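Local coordinates for NADPH-flavin oxidoreductase (Helicobacter pylori, PDB 2H0U), which uses the cofactor FMN to carry electrons from NAD(P)H to flavin, as an oxidoreductase of the nitroreductase family, at the interface of chains A and B. Numbering follows the deposited sequence. Chains: chain A/B, NADPH-flavin oxidoreductase.

Contact 1: the interface of chains A and B. Residues chain A 43, 121, 126, 137, 141; chain B 143, 164-165.
B:Glu164, in a loop with phi -111° and psi -11°, meets A:Trp137 and A:Gln141, one turn apart on helix 131-155, and A:Ser43, which opens the 3-10 helix 43-45. Beyond CG the glutamate runs straight (chi2 178°), carrying its carboxylate to the polar groups of chain A. The indole NE1 of A:Trp137 gives a nearly linear hydrogen bond to OE1 of B:Glu164, 2.8 Å long, on the syn side, tilted from the carboxylate plane but in the plane of the indole. The hydroxyl OG of A:Ser43 reaches the same OE1 at 2.7 Å from well above the carboxylate plane, on the face opposite the indole. OE2 accepts from the amide NE2 of A:Gln141 at 3.0 Å, on its syn side, and, within chain B, from the phenol OH of B:Tyr143 at 2.6 Å, anti and tilted out of plane. With two donors on each oxygen, the carboxylate is probably held against rotation. A second shell orients the amide of A:Gln141: its OE1 takes the backbone N of A:Ser43 at 2.7 Å, and its NE2 also donates to the carbonyl O of A:Trp137. A:Phe121 comes rim-first, CZ lying 3.6 Å from CB of B:Glu164, whose backbone O lies in the ring plane near CE1. B:Glu164 and B:Gly165 belong to the FMN pocket, so the contact probably steadies a cofactor-binding loop against the partner subunit.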
loop_
_atom_site.group_PDB
_atom_site.type_symbol
_atom_site.label_atom_id
_atom_site.label_comp_id
_atom_site.label_asym_id
_atom_site.label_seq_id
_atom_site.Cartn_x
_atom_site.Cartn_y
_atom_site.Cartn_z
ATOM N N SER A 43 2.179 -0.434 -10.218
ATOM C CA SER A 43 3.004 0.389 -11.097
ATOM C C SER A 43 3.287 -0.343 -12.415
ATOM O O SER A 43 3.724 -1.511 -12.404
ATOM C CB SER A 43 4.303 0.745 -10.391
ATOM O OG SER A 43 5.005 1.700 -11.176
ATOM N N PHE A 121 12.898 4.838 -15.913
ATOM C CA PHE A 121 12.012 5.027 -14.775
ATOM C C PHE A 121 12.552 4.307 -13.552
ATOM O O PHE A 121 12.680 4.903 -12.491
ATOM C CB PHE A 121 10.642 4.486 -15.157
ATOM C CG PHE A 121 9.689 4.322 -14.005
ATOM C CD1 PHE A 121 9.275 5.418 -13.237
ATOM C CD2 PHE A 121 9.131 3.079 -13.751
ATOM C CE1 PHE A 121 8.337 5.269 -12.202
ATOM C CE2 PHE A 121 8.193 2.917 -12.716
ATOM C CZ PHE A 121 7.806 4.016 -11.938
HETATM N N MSE A 126 13.525 6.248 -10.088
HETATM C CA MSE A 126 13.235 5.600 -8.799
HETATM C C MSE A 126 14.439 4.985 -8.062
HETATM O O MSE A 126 14.310 4.464 -6.936
HETATM C CB MSE A 126 12.131 4.540 -8.992
HETATM C CG MSE A 126 10.940 5.105 -9.660
HETATM SE SE MSE A 126 9.279 4.291 -9.067
HETATM C CE MSE A 126 9.749 3.462 -7.377
ATOM N N TRP A 137 10.316 -2.243 -4.016
ATOM C CA TRP A 137 9.411 -1.583 -4.971
ATOM C C TRP A 137 8.178 -2.467 -5.335
ATOM O O TRP A 137 7.028 -2.024 -5.272
ATOM C CB TRP A 137 10.157 -1.146 -6.243
ATOM C CG TRP A 137 9.226 -0.620 -7.305
ATOM C CD1 TRP A 137 8.549 0.583 -7.303
ATOM C CD2 TRP A 137 8.863 -1.295 -8.520
ATOM N NE1 TRP A 137 7.791 0.681 -8.459
ATOM C CE2 TRP A 137 7.983 -0.451 -9.220
ATOM C CE3 TRP A 137 9.210 -2.549 -9.083
ATOM C CZ2 TRP A 137 7.429 -0.807 -10.469
ATOM C CZ3 TRP A 137 8.663 -2.908 -10.325
ATOM C CH2 TRP A 137 7.782 -2.013 -11.013
ATOM N N GLN A 141 3.736 -2.402 -4.070
ATOM C CA GLN A 141 2.537 -2.667 -4.866
ATOM C C GLN A 141 1.637 -3.640 -4.086
ATOM O O GLN A 141 0.415 -3.470 -4.071
ATOM C CB GLN A 141 2.876 -3.279 -6.251
ATOM C CG GLN A 141 4.070 -2.565 -7.012
ATOM C CD GLN A 141 3.891 -1.063 -7.133
ATOM O OE1 GLN A 141 2.847 -0.580 -7.574
ATOM N NE2 GLN A 141 4.923 -0.318 -6.759
ATOM N N TYR B 143 1.716 3.613 0.966
ATOM C CA TYR B 143 0.937 3.031 -0.159
ATOM C C TYR B 143 -0.435 2.603 0.354
ATOM O O TYR B 143 -1.404 2.657 -0.383
ATOM C CB TYR B 143 1.683 1.879 -0.846
ATOM C CG TYR B 143 2.672 2.350 -1.931
ATOM C CD1 TYR B 143 3.695 3.251 -1.615
ATOM C CD2 TYR B 143 2.549 1.931 -3.269
ATOM C CE1 TYR B 143 4.619 3.730 -2.595
ATOM C CE2 TYR B 143 3.476 2.372 -4.259
ATOM C CZ TYR B 143 4.492 3.283 -3.887
ATOM O OH TYR B 143 5.401 3.769 -4.778
ATOM N N GLU B 164 3.865 7.188 -9.895
ATOM C CA GLU B 164 5.274 7.032 -9.566
ATOM C C GLU B 164 6.176 7.693 -10.619
ATOM O O GLU B 164 7.373 7.816 -10.387
ATOM C CB GLU B 164 5.649 5.529 -9.478
ATOM C CG GLU B 164 5.233 4.844 -8.149
ATOM C CD GLU B 164 5.596 3.345 -8.148
ATOM O OE1 GLU B 164 6.213 2.883 -9.130
ATOM O OE2 GLU B 164 5.316 2.660 -7.145
ATOM N N GLY B 165 5.602 8.095 -11.746
ATOM C CA GLY B 165 6.368 8.593 -12.920
ATOM C C GLY B 165 6.888 10.037 -12.814
ATOM O O GLY B 165 6.400 10.955 -13.491
#

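Contact 2: the interface of chains A and B. Residues chain A 32, 35, 39; chain B 7, 10-11.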
loop_
_atom_site.group_PDB
_atom_site.type_symbol
_atom_site.label_atom_id
_atom_site.label_comp_id
_atom_site.label_asym_id
_atom_site.label_seq_id
_atom_site.Cartn_x
_atom_site.Cartn_y
_atom_site.Cartn_z
ATOM N N ALA A 32 -14.742 -13.347 -3.303
ATOM C CA ALA A 32 -14.826 -11.912 -3.694
ATOM C C ALA A 32 -13.619 -11.126 -3.205
ATOM O O ALA A 32 -13.086 -10.287 -3.941
ATOM C CB ALA A 32 -16.096 -11.259 -3.177
ATOM N N GLU A 35 -10.691 -11.830 -5.362
ATOM C CA GLU A 35 -10.918 -11.024 -6.565
ATOM C C GLU A 35 -10.524 -9.551 -6.397
ATOM O O GLU A 35 -9.909 -8.959 -7.293
ATOM C CB GLU A 35 -12.364 -11.201 -7.068
ATOM C CG GLU A 35 -12.693 -10.422 -8.355
ATOM C CD GLU A 35 -11.996 -10.960 -9.614
ATOM O OE1 GLU A 35 -11.316 -12.025 -9.594
ATOM O OE2 GLU A 35 -12.200 -10.343 -10.667
ATOM N N LEU A 39 -7.649 -7.670 -8.672
ATOM C CA LEU A 39 -7.942 -6.451 -9.432
ATOM C C LEU A 39 -7.184 -5.228 -8.957
ATOM O O LEU A 39 -7.337 -4.146 -9.547
ATOM C CB LEU A 39 -9.450 -6.163 -9.377
ATOM C CG LEU A 39 -10.276 -7.282 -10.031
ATOM C CD1 LEU A 39 -11.716 -6.972 -9.759
ATOM C CD2 LEU A 39 -10.029 -7.340 -11.571
ATOM N N VAL B 7 -17.183 -6.043 -5.530
ATOM C CA VAL B 7 -16.367 -6.350 -6.729
ATOM C C VAL B 7 -16.559 -5.283 -7.817
ATOM O O VAL B 7 -15.568 -4.812 -8.410
ATOM C CB VAL B 7 -16.575 -7.819 -7.228
ATOM C CG1 VAL B 7 -15.767 -8.088 -8.503
ATOM C CG2 VAL B 7 -16.104 -8.792 -6.135
ATOM N N GLN B 10 -14.337 -2.278 -7.641
ATOM C CA GLN B 10 -12.958 -2.497 -8.024
ATOM C C GLN B 10 -12.760 -2.264 -9.515
ATOM O O GLN B 10 -11.633 -2.041 -9.949
ATOM C CB GLN B 10 -12.504 -3.929 -7.668
ATOM C CG GLN B 10 -12.789 -4.344 -6.203
ATOM C CD GLN B 10 -12.326 -3.339 -5.147
ATOM O OE1 GLN B 10 -11.198 -2.836 -5.183
ATOM N NE2 GLN B 10 -13.228 -3.029 -4.196
ATOM N N HIS B 11 -13.859 -2.325 -10.287
ATOM C CA HIS B 11 -13.826 -2.024 -11.739
ATOM C C HIS B 11 -14.030 -0.530 -11.998
ATOM O O HIS B 11 -13.413 0.048 -12.924
ATOM C CB HIS B 11 -14.876 -2.834 -12.477
ATOM C CG HIS B 11 -14.573 -4.294 -12.532
ATOM N ND1 HIS B 11 -13.888 -4.876 -13.587
ATOM C CD2 HIS B 11 -14.868 -5.295 -11.669
ATOM C CE1 HIS B 11 -13.791 -6.178 -13.370
ATOM N NE2 HIS B 11 -14.376 -6.455 -12.216
HETATM O O HOH W 1 -9.401 -1.907 -8.666
HETATM O O HOH W 2 -14.416 -9.137 -11.495
#
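Methyl CD1 of A:Leu39 is the hub of this patch, 3.8 Å from CB of B:Gln10 and 3.7 Å from NE2 of the imidazole of B:His11. With CG beside the backbone N (chi1 -63°) and the chain extended beyond it (chi2 173°), the leucine brings CD1 against both of these neighbours in sequence. B:Val7, one turn earlier, divides its branches: CG2 rests 3.9 Å from CB of A:Ala32, while CG1 meets the aliphatic CG of A:Glu35 at 3.9 Å. The A:Glu35 side chain crosses the valine at about a right angle, and its bend at chi2 (70°) turns the carboxylate toward B:His11. Two waters bridge polar groups of the two chains. Water 2 lies in the plane of the imidazole, 2.8 Å from NE2 of B:His11, and also bonds OE2 of A:Glu35 at 2.7 Å. If the histidine were protonated, this bridge would join opposite charges. Water 1 links the carbonyl O of B:Gln10, at 2.6 Å, to the carbonyl O of A:Leu39. Helical spacing sets these groups: B:Val7 and B:His11 are one turn apart on the N-terminal helix 3-12 of chain B, and A:Ala32 and A:Glu35 roughly so on helix 27-38 of chain A, which it packs against, with A:Leu39 immediately following.

Contact 3: the interface of chains A and B. Residues chain A 213-217; chain B 53, 55-56.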
loop_
_atom_site.group_PDB
_atom_site.type_symbol
_atom_site.label_atom_id
_atom_site.label_comp_id
_atom_site.label_asym_id
_atom_site.label_seq_id
_atom_site.Cartn_x
_atom_site.Cartn_y
_atom_site.Cartn_z
ATOM N N TYR A 213 -0.845 16.648 7.107
ATOM C CA TYR A 213 -1.383 17.155 5.845
ATOM C C TYR A 213 -1.147 18.638 5.733
ATOM O O TYR A 213 -1.450 19.391 6.674
ATOM C CB TYR A 213 -2.873 16.862 5.758
ATOM C CG TYR A 213 -3.544 17.477 4.531
ATOM C CD1 TYR A 213 -3.378 16.919 3.249
ATOM C CD2 TYR A 213 -4.383 18.581 4.674
ATOM C CE1 TYR A 213 -4.027 17.493 2.131
ATOM C CE2 TYR A 213 -5.013 19.147 3.596
ATOM C CZ TYR A 213 -4.830 18.607 2.330
ATOM O OH TYR A 213 -5.488 19.195 1.275
ATOM N N GLU A 214 -0.626 19.061 4.586
ATOM C CA GLU A 214 -0.398 20.482 4.368
ATOM C C GLU A 214 -0.657 20.894 2.906
ATOM O O GLU A 214 -0.357 20.145 1.976
ATOM C CB GLU A 214 1.034 20.810 4.815
ATOM C CG GLU A 214 1.590 22.061 4.268
ATOM C CD GLU A 214 2.918 22.409 4.887
ATOM O OE1 GLU A 214 3.710 21.478 5.142
ATOM O OE2 GLU A 214 3.144 23.613 5.120
ATOM N N VAL A 215 -1.212 22.083 2.706
ATOM C CA VAL A 215 -1.462 22.576 1.355
ATOM C C VAL A 215 -0.248 23.429 0.940
ATOM O O VAL A 215 0.202 24.307 1.685
ATOM C CB VAL A 215 -2.782 23.372 1.287
ATOM C CG1 VAL A 215 -3.080 23.883 -0.125
ATOM C CG2 VAL A 215 -3.963 22.518 1.809
ATOM N N ILE A 216 0.298 23.145 -0.238
ATOM C CA ILE A 216 1.364 23.949 -0.788
ATOM C C ILE A 216 0.682 25.125 -1.502
ATOM O O ILE A 216 -0.042 24.943 -2.495
ATOM C CB ILE A 216 2.276 23.175 -1.779
ATOM C CG1 ILE A 216 3.051 22.050 -1.066
ATOM C CG2 ILE A 216 3.253 24.145 -2.477
ATOM C CD1 ILE A 216 3.599 20.977 -2.013
ATOM N N GLU A 217 0.949 26.319 -0.969
ATOM C CA GLU A 217 0.330 27.582 -1.385
ATOM C C GLU A 217 -1.192 27.513 -1.364
ATOM O O GLU A 217 -1.811 27.852 -0.326
ATOM C CB GLU A 217 0.896 28.134 -2.783
ATOM N N LEU B 53 -0.782 18.681 -0.437
ATOM C CA LEU B 53 -1.628 19.021 -1.588
ATOM C C LEU B 53 -0.926 20.075 -2.456
ATOM O O LEU B 53 -0.662 21.202 -1.997
ATOM C CB LEU B 53 -2.997 19.544 -1.160
ATOM C CG LEU B 53 -3.944 19.931 -2.321
ATOM C CD1 LEU B 53 -4.442 18.672 -3.069
ATOM C CD2 LEU B 53 -5.127 20.769 -1.841
ATOM N N LYS B 55 -1.405 22.575 -4.639
ATOM C CA LYS B 55 -2.438 23.484 -5.128
ATOM C C LYS B 55 -1.777 24.531 -6.027
ATOM O O LYS B 55 -2.333 24.919 -7.063
ATOM C CB LYS B 55 -3.158 24.135 -3.943
ATOM C CG LYS B 55 -4.336 24.986 -4.304
ATOM C CD LYS B 55 -5.413 24.863 -3.240
ATOM C CE LYS B 55 -6.588 25.789 -3.530
ATOM N NZ LYS B 55 -6.493 27.067 -2.736
ATOM N N ASN B 56 -0.584 24.970 -5.624
ATOM C CA ASN B 56 0.165 26.047 -6.296
ATOM C C ASN B 56 0.307 25.841 -7.817
ATOM O O ASN B 56 1.132 25.041 -8.296
ATOM C CB ASN B 56 1.525 26.198 -5.644
#
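An intermolecular parallel beta bridge joins the chains here, pairing A:Val215 with B:Leu53; the C-terminal tail of each subunit reaches over to a strand of the other, and this exchange of tails ties the two together. The backbone N of B:Leu53 donates to the carbonyl O of A:Glu214 at 2.9 Å, and the N of A:Ile216 returns a bond to the O of B:Leu53 at 2.8 Å. B:Leu53 is therefore held through both its amide and its carbonyl. Farther along, the N of B:Asn56 reaches the O of A:Ile216 at 3.2 Å in a more bent bond (138° at H). Side chains pack beside this bridge. A:Tyr213 and B:Leu53 lie side by side, pointing the same way, with the phenol OH 3.5 Å from both CB and CD2 of the leucine. The tyrosine CG is anti to the backbone N (chi1 174°), which places its ring alongside B:Leu53. Methyl CG1 of A:Val215 touches CB of B:Lys55 at 3.8 Å and lies near its CD, using the aliphatic part of that chain. A:Glu217 and B:Asn56 have incomplete side chains, so their contribution is only partly seen. Strand 213-216 follows the short helix 209-212 at the C-terminus of chain A; on chain B it pairs with the end of strand 49-54.

The C-alpha centre of contact 1 lies about 22 Å from those of contact 2 and contact 3, which are about 32 Å from each other. None shares a residue with another, but short stretches of sequence tie them together: the leucine of contact 2 is only four positions before the serine of contact 1, and strand 49-54, whose chain B copy serves contact 3, follows soon after. Because the dimer is two-fold symmetric, every contact has a twin with the chains exchanged. In each subunit the N-terminal helix (contact 2) and the C-terminal strand (contact 3) touch the partner, while contact 1 probably ties the dimer to the FMN site.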